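Local coordinates for protein heme peroxidase (Bacteroides thetaiotaomicron, PDB 2GVK) that probably oxidises dyes and other organic substrates with hydrogen peroxide at a bound heme, as a member of the dye-decolorizing peroxidase family, at residues 83-87 and 178-182; 31-35 and 75-79; 154-160 and 214-219; 59-65 and 120-124. All coordinates share one frame; numbering follows the deposited sequence. Where two conformers were deposited one is given.

Interaction 1 (83-87 and 178-182)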
loop_
_atom_site.group_PDB
_atom_site.type_symbol
_atom_site.label_atom_id
_atom_site.label_comp_id
_atom_site.label_asym_id
_atom_site.label_seq_id
_atom_site.Cartn_x
_atom_site.Cartn_y
_atom_site.Cartn_z
ATOM N N LYS A 83 21.351 39.526 13.430
ATOM C CA LYS A 83 20.171 39.139 12.651
ATOM C C LYS A 83 18.877 39.623 13.280
ATOM O O LYS A 83 17.777 39.324 12.770
ATOM C CB LYS A 83 20.130 37.617 12.491
ATOM C CG LYS A 83 21.088 37.085 11.452
ATOM C CD LYS A 83 20.604 37.404 10.030
ATOM C CE LYS A 83 21.521 36.763 8.972
ATOM N NZ LYS A 83 22.838 37.452 8.885
ATOM N N GLY A 84 18.980 40.391 14.361
ATOM C CA GLY A 84 17.805 40.737 15.136
ATOM C C GLY A 84 17.326 39.524 15.913
ATOM O O GLY A 84 17.992 38.516 15.943
ATOM N N LYS A 85 16.165 39.622 16.520
ATOM C CA LYS A 85 15.638 38.525 17.312
ATOM C C LYS A 85 14.125 38.562 17.313
ATOM O O LYS A 85 13.538 39.624 17.432
ATOM C CB LYS A 85 16.171 38.612 18.747
ATOM C CG LYS A 85 16.119 37.306 19.542
ATOM C CD LYS A 85 17.073 37.361 20.739
ATOM C CE LYS A 85 17.170 36.027 21.475
ATOM N NZ LYS A 85 18.057 36.111 22.659
ATOM N N PRO A 86 13.478 37.386 17.150
ATOM C CA PRO A 86 12.020 37.349 17.229
ATOM C C PRO A 86 11.518 37.936 18.546
ATOM O O PRO A 86 12.166 37.760 19.584
ATOM C CB PRO A 86 11.709 35.861 17.138
ATOM C CG PRO A 86 12.851 35.293 16.388
ATOM C CD PRO A 86 14.042 36.067 16.801
ATOM N N LYS A 87 10.374 38.621 18.493
ATOM C CA LYS A 87 9.892 39.398 19.621
ATOM C C LYS A 87 9.687 38.586 20.893
ATOM O O LYS A 87 9.926 39.097 21.989
ATOM C CB LYS A 87 8.598 40.122 19.246
ATOM C CG LYS A 87 8.820 41.243 18.283
ATOM C CD LYS A 87 7.539 41.861 17.830
ATOM C CE LYS A 87 7.814 42.994 16.872
ATOM N NZ LYS A 87 6.629 43.812 16.650
ATOM N N GLU A 178 2.873 40.712 12.161
ATOM C CA GLU A 178 3.044 41.296 13.496
ATOM C C GLU A 178 4.536 41.295 13.949
ATOM O O GLU A 178 4.902 41.992 14.890
ATOM C CB GLU A 178 2.176 40.558 14.524
ATOM C CG GLU A 178 2.678 39.129 14.898
ATOM C CD GLU A 178 2.257 38.046 13.890
ATOM O OE1 GLU A 178 1.586 38.384 12.884
ATOM O OE2 GLU A 178 2.555 36.835 14.149
ATOM N N ASP A 179 5.357 40.450 13.308
ATOM C CA ASP A 179 6.802 40.458 13.512
ATOM C C ASP A 179 7.450 40.183 12.141
ATOM O O ASP A 179 8.025 39.127 11.903
ATOM C CB ASP A 179 7.203 39.401 14.557
ATOM C CG ASP A 179 8.675 39.549 15.050
ATOM O OD1 ASP A 179 9.388 40.490 14.623
ATOM O OD2 ASP A 179 9.089 38.724 15.896
ATOM N N ALA A 180 7.328 41.163 11.244
ATOM C CA ALA A 180 7.619 40.960 9.821
ATOM C C ALA A 180 9.015 40.437 9.517
ATOM O O ALA A 180 9.193 39.694 8.550
ATOM C CB ALA A 180 7.365 42.258 9.046
ATOM N N ASP A 181 10.012 40.808 10.316
ATOM C CA ASP A 181 11.384 40.369 10.036
ATOM C C ASP A 181 11.522 38.854 10.204
ATOM O O ASP A 181 12.481 38.262 9.748
ATOM C CB ASP A 181 12.392 41.070 10.946
ATOM C CG ASP A 181 12.469 42.596 10.694
ATOM O OD1 ASP A 181 11.878 43.086 9.703
ATOM O OD2 ASP A 181 13.095 43.299 11.520
ATOM N N PHE A 182 10.554 38.239 10.866
ATOM C CA PHE A 182 10.615 36.794 11.137
ATOM C C PHE A 182 9.374 36.059 10.691
ATOM O O PHE A 182 9.179 34.896 11.040
ATOM C CB PHE A 182 10.886 36.557 12.619
ATOM C CG PHE A 182 12.198 37.127 13.075
ATOM C CD1 PHE A 182 13.388 36.486 12.743
ATOM C CD2 PHE A 182 12.256 38.374 13.653
ATOM C CE1 PHE A 182 14.592 37.048 13.055
ATOM C CE2 PHE A 182 13.459 38.942 13.972
ATOM C CZ PHE A 182 14.639 38.274 13.670
HETATM O O HOH W 1 11.623 41.232 15.961
#
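The backbone N of Lys87 gives its hydrogen to Asp179 OD2 at 2.9 Å, an almost straight bond (169°) that meets the oxygen on its syn side but 29° out of the carboxylate plane. The other oxygen is tied in as well: a water bridges Asp179 OD1, at 2.7 Å, and Lys85 O, so both oxygens of this buried carboxylate are held by the 83-87 loop. Asp179 reaches the loop because its CG stands trans to its own N (chi1 -168°). The extended Lys87 chain then runs past Asp179 in the opposite direction until NZ meets Glu178 O at 3.1 Å.

Beside this polar seam lies Phe182. The CD of Pro86 sits over the ring face in a CH-pi contact, 3.9 Å from the centroid, while Lys83 O comes to the ring edge at CZ (3.4 Å). With alanine in place of Phe182, Pro86 would probably lose the flat surface under its ring, opening a gap between the loop and the 3-10 turn. Trp76 and Leu311 also touch Phe182, wedging it between the loop and two helices. The turn itself is closed by Phe182 N bonding Asp179 O at 2.9 Å. The contact thus joins two loops of the dye-decolorizing peroxidase fold: one in the N-terminal family region, after helix 73-79, and the 3-10 turn before strand 186-195 in the C-terminal one.

Interaction 2 (31-35 and 75-79)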
loop_
_atom_site.group_PDB
_atom_site.type_symbol
_atom_site.label_atom_id
_atom_site.label_comp_id
_atom_site.label_asym_id
_atom_site.label_seq_id
_atom_site.Cartn_x
_atom_site.Cartn_y
_atom_site.Cartn_z
ATOM N N ASN A 31 23.194 20.898 22.946
ATOM C CA ASN A 31 23.829 22.125 23.395
ATOM C C ASN A 31 25.060 22.383 22.539
ATOM O O ASN A 31 25.714 21.455 22.094
ATOM C CB ASN A 31 24.258 22.023 24.848
ATOM C CG ASN A 31 23.181 22.471 25.819
ATOM O OD1 ASN A 31 22.149 23.015 25.425
ATOM N ND2 ASN A 31 23.420 22.226 27.116
ATOM N N LEU A 32 25.362 23.652 22.312
ATOM C CA LEU A 32 26.575 24.033 21.618
ATOM C C LEU A 32 27.779 23.857 22.514
ATOM O O LEU A 32 27.700 24.092 23.705
ATOM C CB LEU A 32 26.500 25.501 21.182
ATOM C CG LEU A 32 25.352 25.876 20.252
ATOM C CD1 LEU A 32 25.372 27.362 20.014
ATOM C CD2 LEU A 32 25.442 25.113 18.950
ATOM N N THR A 33 28.915 23.519 21.907
ATOM C CA THR A 33 30.203 23.529 22.606
ATOM C C THR A 33 30.937 24.837 22.336
ATOM O O THR A 33 30.559 25.600 21.448
ATOM C CB THR A 33 31.112 22.399 22.128
ATOM O OG1 THR A 33 31.539 22.660 20.776
ATOM C CG2 THR A 33 30.408 21.074 22.197
ATOM N N ASP A 34 32.065 25.022 23.020
ATOM C CA ASP A 34 32.871 26.227 22.849
ATOM C C ASP A 34 34.014 26.021 21.854
ATOM O O ASP A 34 34.991 26.755 21.863
ATOM C CB ASP A 34 33.434 26.685 24.194
ATOM C CG ASP A 34 32.434 27.474 25.002
ATOM O OD1 ASP A 34 31.391 27.873 24.441
ATOM O OD2 ASP A 34 32.707 27.734 26.197
ATOM N N SER A 35 33.885 25.050 20.987
ATOM C CA SER A 35 34.951 24.780 20.021
ATOM C C SER A 35 35.087 25.931 19.007
ATOM O O SER A 35 34.140 26.650 18.749
ATOM C CB SER A 35 34.706 23.484 19.295
ATOM O OG SER A 35 33.897 23.671 18.157
ATOM N N ALA A 75 21.289 30.647 22.400
ATOM C CA ALA A 75 22.031 30.174 21.224
ATOM C C ALA A 75 21.852 31.098 20.037
ATOM O O ALA A 75 22.802 31.368 19.300
ATOM C CB ALA A 75 21.587 28.758 20.865
ATOM N N TRP A 76 20.631 31.570 19.830
ATOM C CA TRP A 76 20.340 32.462 18.713
ATOM C C TRP A 76 21.231 33.704 18.777
ATOM O O TRP A 76 21.847 34.082 17.801
ATOM C CB TRP A 76 18.863 32.875 18.723
ATOM C CG TRP A 76 18.512 33.840 17.611
ATOM C CD1 TRP A 76 18.587 35.220 17.653
ATOM C CD2 TRP A 76 18.158 33.504 16.272
ATOM N NE1 TRP A 76 18.241 35.748 16.430
ATOM C CE2 TRP A 76 17.972 34.722 15.565
ATOM C CE3 TRP A 76 17.899 32.305 15.615
ATOM C CZ2 TRP A 76 17.581 34.753 14.215
ATOM C CZ3 TRP A 76 17.552 32.350 14.255
ATOM C CH2 TRP A 76 17.397 33.568 13.588
ATOM N N THR A 77 21.304 34.312 19.949
ATOM C CA THR A 77 22.071 35.528 20.120
ATOM C C THR A 77 23.583 35.256 19.991
ATOM O O THR A 77 24.321 36.061 19.419
ATOM C CB THR A 77 21.720 36.202 21.462
ATOM O OG1 THR A 77 20.425 36.792 21.350
ATOM C CG2 THR A 77 22.714 37.273 21.814
ATOM N N ARG A 78 24.032 34.110 20.470
ATOM C CA ARG A 78 25.434 33.723 20.310
ATOM C C ARG A 78 25.807 33.512 18.842
ATOM O O ARG A 78 26.829 34.026 18.367
ATOM C CB ARG A 78 25.743 32.451 21.074
ATOM C CG ARG A 78 27.143 31.945 20.769
ATOM C CD ARG A 78 27.450 30.628 21.372
ATOM N NE ARG A 78 28.718 30.100 20.849
ATOM C CZ ARG A 78 29.216 28.918 21.170
ATOM N NH1 ARG A 78 28.583 28.155 22.044
ATOM N NH2 ARG A 78 30.367 28.513 20.642
ATOM N N LEU A 79 24.978 32.765 18.127
ATOM C CA LEU A 79 25.275 32.394 16.758
ATOM C C LEU A 79 25.091 33.533 15.784
ATOM O O LEU A 79 25.859 33.657 14.823
ATOM C CB LEU A 79 24.375 31.224 16.309
ATOM C CG LEU A 79 24.572 29.877 17.010
ATOM C CD1 LEU A 79 23.386 28.983 16.807
ATOM C CD2 LEU A 79 25.871 29.214 16.504
#
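Arg78 reaches across to Thr33 O and grips it end-on with two nitrogens, NH2 at 3.0 Å and NH1 at 3.3 Å. In this way helix 73-79 is fastened to the end of strand 24-32, the first strand of the ferredoxin-like N-terminal half, whose four strands run in the order 4-1-3-2. The oxygen lies at the edge of the guanidinium, close to its plane, but the two N-H groups approach the carbonyl differently: NH2 is tilted 18° from the carbonyl plane, whereas NH1 stands well above it. A fully extended side chain, leaving the helix with chi1 at 173°, carries the guanidinium this far out.

Leu32 passes alongside it in the opposite direction, its CB 3.5 Å from Arg78 NH1. Its CD1 continues to the helix, where it meets Leu79 CG tip to tip at 4.0 Å and Ala75 CB at 4.1 Å. The polar grip thus borders a small apolar patch, which Val42 of helix 38-59 extends by touching both leucines. Asp34 OD1 lies well out of the guanidinium plane, so it offers at most a long charge attraction, made more doubtful by a second conformer of the residue.

Farther out, the strand end is positioned by backbone bonds from Asn31 to Val137 and from Thr33 to Ala135. Thr33 OG1 is hydrogen-bonded to Gly134 O and Thr38 OG1, and it also receives a weak bond from Ser35 N at 3.4 Å.

Interaction 3 (154-160 and 214-219)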
loop_
_atom_site.group_PDB
_atom_site.type_symbol
_atom_site.label_atom_id
_atom_site.label_comp_id
_atom_site.label_asym_id
_atom_site.label_seq_id
_atom_site.Cartn_x
_atom_site.Cartn_y
_atom_site.Cartn_z
ATOM N N ILE A 154 -1.442 7.242 26.866
ATOM C CA ILE A 154 -2.509 7.018 27.874
ATOM C C ILE A 154 -3.804 6.416 27.252
ATOM O O ILE A 154 -4.803 6.243 27.939
ATOM C CB ILE A 154 -2.863 8.326 28.612
ATOM C CG1 ILE A 154 -3.166 9.434 27.581
ATOM C CG2 ILE A 154 -1.743 8.714 29.509
ATOM C CD1 ILE A 154 -4.035 10.486 28.076
ATOM N N GLY A 155 -3.782 6.152 25.947
ATOM C CA GLY A 155 -4.841 5.375 25.289
ATOM C C GLY A 155 -5.993 6.168 24.761
ATOM O O GLY A 155 -7.038 5.612 24.457
ATOM N N PHE A 156 -5.820 7.482 24.696
ATOM C CA PHE A 156 -6.804 8.378 24.142
ATOM C C PHE A 156 -6.229 8.997 22.894
ATOM O O PHE A 156 -5.084 9.369 22.863
ATOM C CB PHE A 156 -7.126 9.499 25.139
ATOM C CG PHE A 156 -8.113 9.114 26.181
ATOM C CD1 PHE A 156 -7.748 8.283 27.241
ATOM C CD2 PHE A 156 -9.406 9.596 26.138
ATOM C CE1 PHE A 156 -8.657 7.951 28.218
ATOM C CE2 PHE A 156 -10.308 9.273 27.125
ATOM C CZ PHE A 156 -9.944 8.421 28.145
ATOM N N VAL A 157 -7.048 9.135 21.876
ATOM C CA VAL A 157 -6.635 9.826 20.670
ATOM C C VAL A 157 -6.252 11.238 21.008
ATOM O O VAL A 157 -6.921 11.911 21.814
ATOM C CB VAL A 157 -7.772 9.833 19.619
ATOM C CG1 VAL A 157 -7.467 10.828 18.474
ATOM C CG2 VAL A 157 -8.008 8.408 19.090
ATOM N N ASP A 158 -5.156 11.699 20.451
ATOM C CA ASP A 158 -4.703 13.048 20.660
ATOM C C ASP A 158 -4.540 13.781 19.322
ATOM O O ASP A 158 -4.258 13.147 18.287
ATOM C CB ASP A 158 -3.376 13.038 21.391
ATOM C CG ASP A 158 -2.913 14.422 21.757
ATOM O OD1 ASP A 158 -3.610 15.087 22.553
ATOM O OD2 ASP A 158 -1.861 14.850 21.250
ATOM N N GLY A 159 -4.743 15.085 19.339
ATOM C CA GLY A 159 -4.509 15.911 18.160
ATOM C C GLY A 159 -5.763 16.349 17.416
ATOM O O GLY A 159 -5.669 17.118 16.485
ATOM N N THR A 160 -6.942 15.850 17.816
ATOM C CA THR A 160 -8.194 16.174 17.086
ATOM C C THR A 160 -8.503 17.686 17.136
ATOM O O THR A 160 -9.054 18.245 16.191
ATOM C CB THR A 160 -9.373 15.372 17.629
ATOM O OG1 THR A 160 -9.190 13.985 17.295
ATOM C CG2 THR A 160 -10.684 15.857 17.028
ATOM N N ARG A 214 -12.691 13.905 26.626
ATOM C CA ARG A 214 -13.231 13.254 25.426
ATOM C C ARG A 214 -13.522 11.794 25.744
ATOM O O ARG A 214 -12.983 11.240 26.706
ATOM C CB ARG A 214 -12.225 13.336 24.242
ATOM C CG ARG A 214 -11.621 14.719 24.007
ATOM C CD ARG A 214 -10.756 14.755 22.766
ATOM N NE ARG A 214 -11.565 14.651 21.558
ATOM C CZ ARG A 214 -12.043 15.693 20.872
ATOM N NH1 ARG A 214 -11.769 16.940 21.252
ATOM N NH2 ARG A 214 -12.790 15.487 19.793
ATOM N N HIS A 215 -14.377 11.169 24.940
ATOM C CA HIS A 215 -14.678 9.749 25.108
ATOM C C HIS A 215 -13.528 8.890 24.595
ATOM O O HIS A 215 -12.869 9.230 23.595
ATOM C CB HIS A 215 -15.974 9.400 24.407
ATOM C CG HIS A 215 -17.179 9.985 25.061
ATOM N ND1 HIS A 215 -17.763 9.425 26.176
ATOM C CD2 HIS A 215 -17.894 11.105 24.784
ATOM C CE1 HIS A 215 -18.803 10.156 26.538
ATOM N NE2 HIS A 215 -18.899 11.184 25.716
ATOM N N LYS A 216 -13.241 7.808 25.298
ATOM C CA LYS A 216 -12.053 7.061 25.020
ATOM C C LYS A 216 -12.126 6.312 23.694
ATOM O O LYS A 216 -11.141 6.274 22.934
ATOM C CB LYS A 216 -11.753 6.071 26.156
ATOM C CG LYS A 216 -10.347 5.430 26.047
ATOM C CD LYS A 216 -9.984 4.674 27.290
ATOM C CE LYS A 216 -8.528 4.178 27.266
ATOM N NZ LYS A 216 -8.121 3.506 28.579
ATOM N N PHE A 217 -13.282 5.702 23.439
ATOM C CA PHE A 217 -13.482 4.847 22.279
ATOM C C PHE A 217 -13.603 5.662 20.995
ATOM O O PHE A 217 -12.801 5.510 20.063
ATOM C CB PHE A 217 -14.757 3.989 22.476
ATOM C CG PHE A 217 -15.007 3.007 21.367
ATOM C CD1 PHE A 217 -14.435 1.741 21.397
ATOM C CD2 PHE A 217 -15.824 3.339 20.302
ATOM C CE1 PHE A 217 -14.658 0.833 20.366
ATOM C CE2 PHE A 217 -16.049 2.439 19.272
ATOM C CZ PHE A 217 -15.468 1.186 19.307
ATOM N N ASN A 218 -14.552 6.570 20.985
ATOM C CA ASN A 218 -14.953 7.271 19.737
ATOM C C ASN A 218 -14.418 8.696 19.588
ATOM O O ASN A 218 -14.695 9.362 18.584
ATOM C CB ASN A 218 -16.477 7.253 19.586
ATOM C CG ASN A 218 -17.194 8.057 20.662
ATOM O OD1 ASN A 218 -16.589 8.886 21.371
ATOM N ND2 ASN A 218 -18.505 7.858 20.758
ATOM N N ASP A 219 -13.634 9.159 20.577
ATOM C CA ASP A 219 -12.959 10.478 20.496
ATOM C C ASP A 219 -13.941 11.661 20.424
ATOM O O ASP A 219 -13.542 12.761 20.113
ATOM C CB ASP A 219 -12.007 10.522 19.290
ATOM C CG ASP A 219 -11.101 11.778 19.287
ATOM O OD1 ASP A 219 -10.610 12.172 20.369
ATOM O OD2 ASP A 219 -10.855 12.338 18.185
HETATM O O HOH W 2 -5.383 2.839 28.060
HETATM O O HOH W 3 -8.588 5.488 22.177
HETATM O O HOH W 4 -8.090 14.098 20.200
HETATM O O HOH W 5 -9.805 8.616 22.262
HETATM O O HOH W 6 -9.740 11.244 22.694
#
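Phe156 has the aliphatic chain of Lys216 lying across one face of its ring, the two side chains crossing at about a right angle. The CG of Lys216 is 3.8 Å from the ring centroid and near the normal, a CH-pi contact made possible because, with chi1 at -169°, the extended lysine chain swings out opposite its own nitrogen. Its NZ goes on to Gln208 and to a water. At the ring edge, Phe156 CE2 lies 3.3 Å from Arg214 O, a buried carbonyl oxygen with no polar partner in the model.

At the far end Thr160 OG1 donates to Asp219 OD2 at 2.5 Å, and the oxygen accepts on its syn lone pair. Ser55 and Asn58 of a neighbouring subunit bond to these same two oxygens, so the pair sits within a subunit interface. Asp219 is in turn held by Arg214, whose NE meets OD1 at 2.9 Å in a salt bridge and whose NH2 meets the backbone O at 2.8 Å; the carboxylate that receives Thr160 is therefore fixed from a second side. Between the two ends, waters bridge the backbones, one linking Val157 N to Lys216 O, and Val157 CG1 packs on the Asp219 carboxylate.

Gly155, Phe156, Val157 and Thr160 pack on 214-219 while Asp158 points away; Gly155 to Gly159 spell the GxxDG signature of dye-decolorizing peroxidases, whose aspartate lies on the distal side of the heme in relatives.

Interaction 4 (59-65 and 120-124)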
loop_
_atom_site.group_PDB
_atom_site.type_symbol
_atom_site.label_atom_id
_atom_site.label_comp_id
_atom_site.label_asym_id
_atom_site.label_seq_id
_atom_site.Cartn_x
_atom_site.Cartn_y
_atom_site.Cartn_z
ATOM N N ARG A 59 14.530 10.871 -2.917
ATOM C CA ARG A 59 14.836 9.451 -2.836
ATOM C C ARG A 59 13.622 8.622 -2.410
ATOM O O ARG A 59 13.433 7.515 -2.882
ATOM C CB ARG A 59 15.982 9.219 -1.855
ATOM C CG ARG A 59 17.310 9.816 -2.285
ATOM C CD ARG A 59 18.332 9.758 -1.151
ATOM N NE ARG A 59 18.663 8.374 -0.791
ATOM C CZ ARG A 59 19.343 8.008 0.307
ATOM N NH1 ARG A 59 19.738 8.909 1.185
ATOM N NH2 ARG A 59 19.598 6.726 0.528
ATOM N N PHE A 60 12.814 9.181 -1.501
ATOM C CA PHE A 60 11.678 8.467 -0.878
ATOM C C PHE A 60 10.425 9.323 -0.890
ATOM O O PHE A 60 9.943 9.752 0.149
ATOM C CB PHE A 60 12.039 8.100 0.549
ATOM C CG PHE A 60 13.418 7.452 0.681
ATOM C CD1 PHE A 60 13.608 6.158 0.310
ATOM C CD2 PHE A 60 14.502 8.184 1.136
ATOM C CE1 PHE A 60 14.907 5.565 0.385
ATOM C CE2 PHE A 60 15.762 7.609 1.216
ATOM C CZ PHE A 60 15.948 6.299 0.815
ATOM N N PRO A 61 9.901 9.576 -2.070
ATOM C CA PRO A 61 8.801 10.519 -2.220
ATOM C C PRO A 61 7.509 10.126 -1.511
ATOM O O PRO A 61 6.668 10.972 -1.294
ATOM C CB PRO A 61 8.593 10.569 -3.741
ATOM C CG PRO A 61 9.264 9.365 -4.272
ATOM C CD PRO A 61 10.362 9.045 -3.355
ATOM N N ASP A 62 7.355 8.858 -1.153
ATOM C CA ASP A 62 6.135 8.406 -0.512
ATOM C C ASP A 62 6.278 8.186 0.984
ATOM O O ASP A 62 5.327 7.740 1.638
ATOM C CB ASP A 62 5.662 7.121 -1.169
ATOM C CG ASP A 62 5.246 7.325 -2.599
ATOM O OD1 ASP A 62 5.017 8.495 -3.001
ATOM O OD2 ASP A 62 5.108 6.321 -3.317
HETATM N N MSE A 63 7.425 8.556 1.558
HETATM C CA MSE A 63 7.694 8.264 2.973
HETATM C C MSE A 63 7.451 9.454 3.917
HETATM O O MSE A 63 7.796 9.399 5.094
HETATM C CB MSE A 63 9.121 7.757 3.127
HETATM C CG MSE A 63 9.392 6.473 2.425
HETATM SE SE MSE A 63 8.360 4.977 3.163
HETATM C CE MSE A 63 6.962 4.873 1.886
ATOM N N GLN A 64 6.865 10.518 3.402
ATOM C CA GLN A 64 6.459 11.644 4.241
ATOM C C GLN A 64 7.589 12.145 5.146
ATOM O O GLN A 64 7.369 12.468 6.311
ATOM C CB GLN A 64 5.254 11.251 5.081
ATOM C CG GLN A 64 4.133 10.672 4.256
ATOM C CD GLN A 64 2.828 10.523 5.020
ATOM O OE1 GLN A 64 2.813 10.106 6.191
ATOM N NE2 GLN A 64 1.719 10.783 4.339
ATOM N N PHE A 65 8.773 12.298 4.585
ATOM C CA PHE A 65 9.895 12.732 5.363
ATOM C C PHE A 65 9.811 14.208 5.698
ATOM O O PHE A 65 9.554 15.040 4.823
ATOM C CB PHE A 65 11.215 12.489 4.639
ATOM C CG PHE A 65 12.379 12.888 5.441
ATOM C CD1 PHE A 65 12.857 12.042 6.439
ATOM C CD2 PHE A 65 12.875 14.186 5.371
ATOM C CE1 PHE A 65 13.834 12.468 7.326
ATOM C CE2 PHE A 65 13.819 14.622 6.255
ATOM C CZ PHE A 65 14.312 13.750 7.248
ATOM N N LEU A 120 14.772 6.189 7.808
ATOM C CA LEU A 120 14.980 7.479 7.135
ATOM C C LEU A 120 15.281 8.579 8.128
ATOM O O LEU A 120 16.092 9.457 7.855
ATOM C CB LEU A 120 13.761 7.832 6.281
ATOM C CG LEU A 120 13.381 6.801 5.209
ATOM C CD1 LEU A 120 12.257 7.363 4.351
ATOM C CD2 LEU A 120 14.550 6.412 4.342
ATOM N N CYS A 121 14.638 8.530 9.291
ATOM C CA CYS A 121 14.947 9.486 10.354
ATOM C C CYS A 121 16.365 9.282 10.795
ATOM O O CYS A 121 17.115 10.247 10.975
ATOM C CB CYS A 121 14.003 9.324 11.536
ATOM S SG CYS A 121 12.222 9.608 11.116
ATOM N N PHE A 122 16.755 8.024 10.970
ATOM C CA PHE A 122 18.134 7.707 11.342
ATOM C C PHE A 122 19.110 8.247 10.320
ATOM O O PHE A 122 20.109 8.829 10.671
ATOM C CB PHE A 122 18.346 6.181 11.496
ATOM C CG PHE A 122 19.778 5.775 11.439
ATOM C CD1 PHE A 122 20.601 5.958 12.529
ATOM C CD2 PHE A 122 20.341 5.293 10.254
ATOM C CE1 PHE A 122 21.935 5.649 12.456
ATOM C CE2 PHE A 122 21.681 4.951 10.190
ATOM C CZ PHE A 122 22.483 5.159 11.285
ATOM N N GLU A 123 18.814 8.057 9.052
ATOM C CA GLU A 123 19.715 8.496 7.993
ATOM C C GLU A 123 20.008 10.003 8.127
ATOM O O GLU A 123 21.173 10.436 8.154
ATOM C CB GLU A 123 19.091 8.182 6.618
ATOM C CG GLU A 123 19.842 8.753 5.424
ATOM C CD GLU A 123 21.009 7.929 5.036
ATOM O OE1 GLU A 123 21.511 7.160 5.895
ATOM O OE2 GLU A 123 21.398 7.985 3.841
ATOM N N PHE A 124 18.957 10.785 8.220
ATOM C CA PHE A 124 19.071 12.226 8.342
ATOM C C PHE A 124 19.842 12.599 9.616
ATOM O O PHE A 124 20.761 13.405 9.584
ATOM C CB PHE A 124 17.666 12.842 8.370
ATOM C CG PHE A 124 17.637 14.342 8.092
ATOM C CD1 PHE A 124 17.843 15.242 9.110
ATOM C CD2 PHE A 124 17.381 14.833 6.794
ATOM C CE1 PHE A 124 17.773 16.606 8.873
ATOM C CE2 PHE A 124 17.308 16.169 6.559
ATOM C CZ PHE A 124 17.490 17.068 7.599
HETATM O O HOH W 7 21.713 5.387 2.254
#
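The Phe60 ring is covered on both faces: Leu120 CD2 lies over the centre of one, 3.6 Å from the centroid in a CH-pi contact, and Arg59 CB lies over the rim of the other. The neighbouring guanidinium of Arg59 has Phe60 CE2 above one face, and at its edge, in plane, Glu123 OE2. There Arg59 NH1 donates at 3.3 Å along a straight line (180°), a salt bridge that reaches the oxygen on its anti side. A water spans Arg59 NH2 and the same OE2. Since Arg59 was deposited in two conformers, this bridge may be only part-time. Both charges have further partners, Arg59 NE in Asp149 of one neighbouring subunit and Glu123 OE1 in Tyr147 of another.

The 59-65 segment is the connection that leaves helix 38-59 and enters strand 66-72, and it packs on helix 118-131, the second of the two long helices of the ferredoxin-like N-terminal half. A type I turn shapes it, with Met63 N bonded to Phe60 O at 3.1 Å. The two methyls of Leu120 split between the first and last residues of this turn: while CD2 serves Phe60, CD1 presses on CB of Met63, present as selenomethionine, in a tight contact of 3.4 Å. If a serine replaced Phe60, Leu120 CD2 would probably lose the ring it rests on, and the Arg59 guanidinium the cover on one face.

Deeper in, the Phe65 ring is sent toward the helix by a chi1 of -178°. Its CZ meets Phe124 CD2 at 3.3 Å, the rings inclined at 35° with centroids 5.1 Å apart, and Met56 of helix 38-59 touches both rings.

How the interactions relate
From the N terminus, interaction 2 closes first, returning helix 73-79 to the end of strand 24-32 over helix 38-59 and strand 66-72. Interaction 4 opens inside that loop and closes beyond it, at helix 118-131, so the two cross within the N-terminal half. Interaction 1 opens before interaction 4 closes and ends in the C-terminal half; interaction 3 opens inside it and closes later, giving a chain of crossings without nesting. Interactions 1 and 2 touch directly, through Lys85 NZ with Thr77 OG1 and Gly84 O with Trp76 NE1. Interaction 3, about 37 Å from interaction 1 between centres, meets interaction 4 only across subunits, where Asn218 packs on Glu123 of another copy.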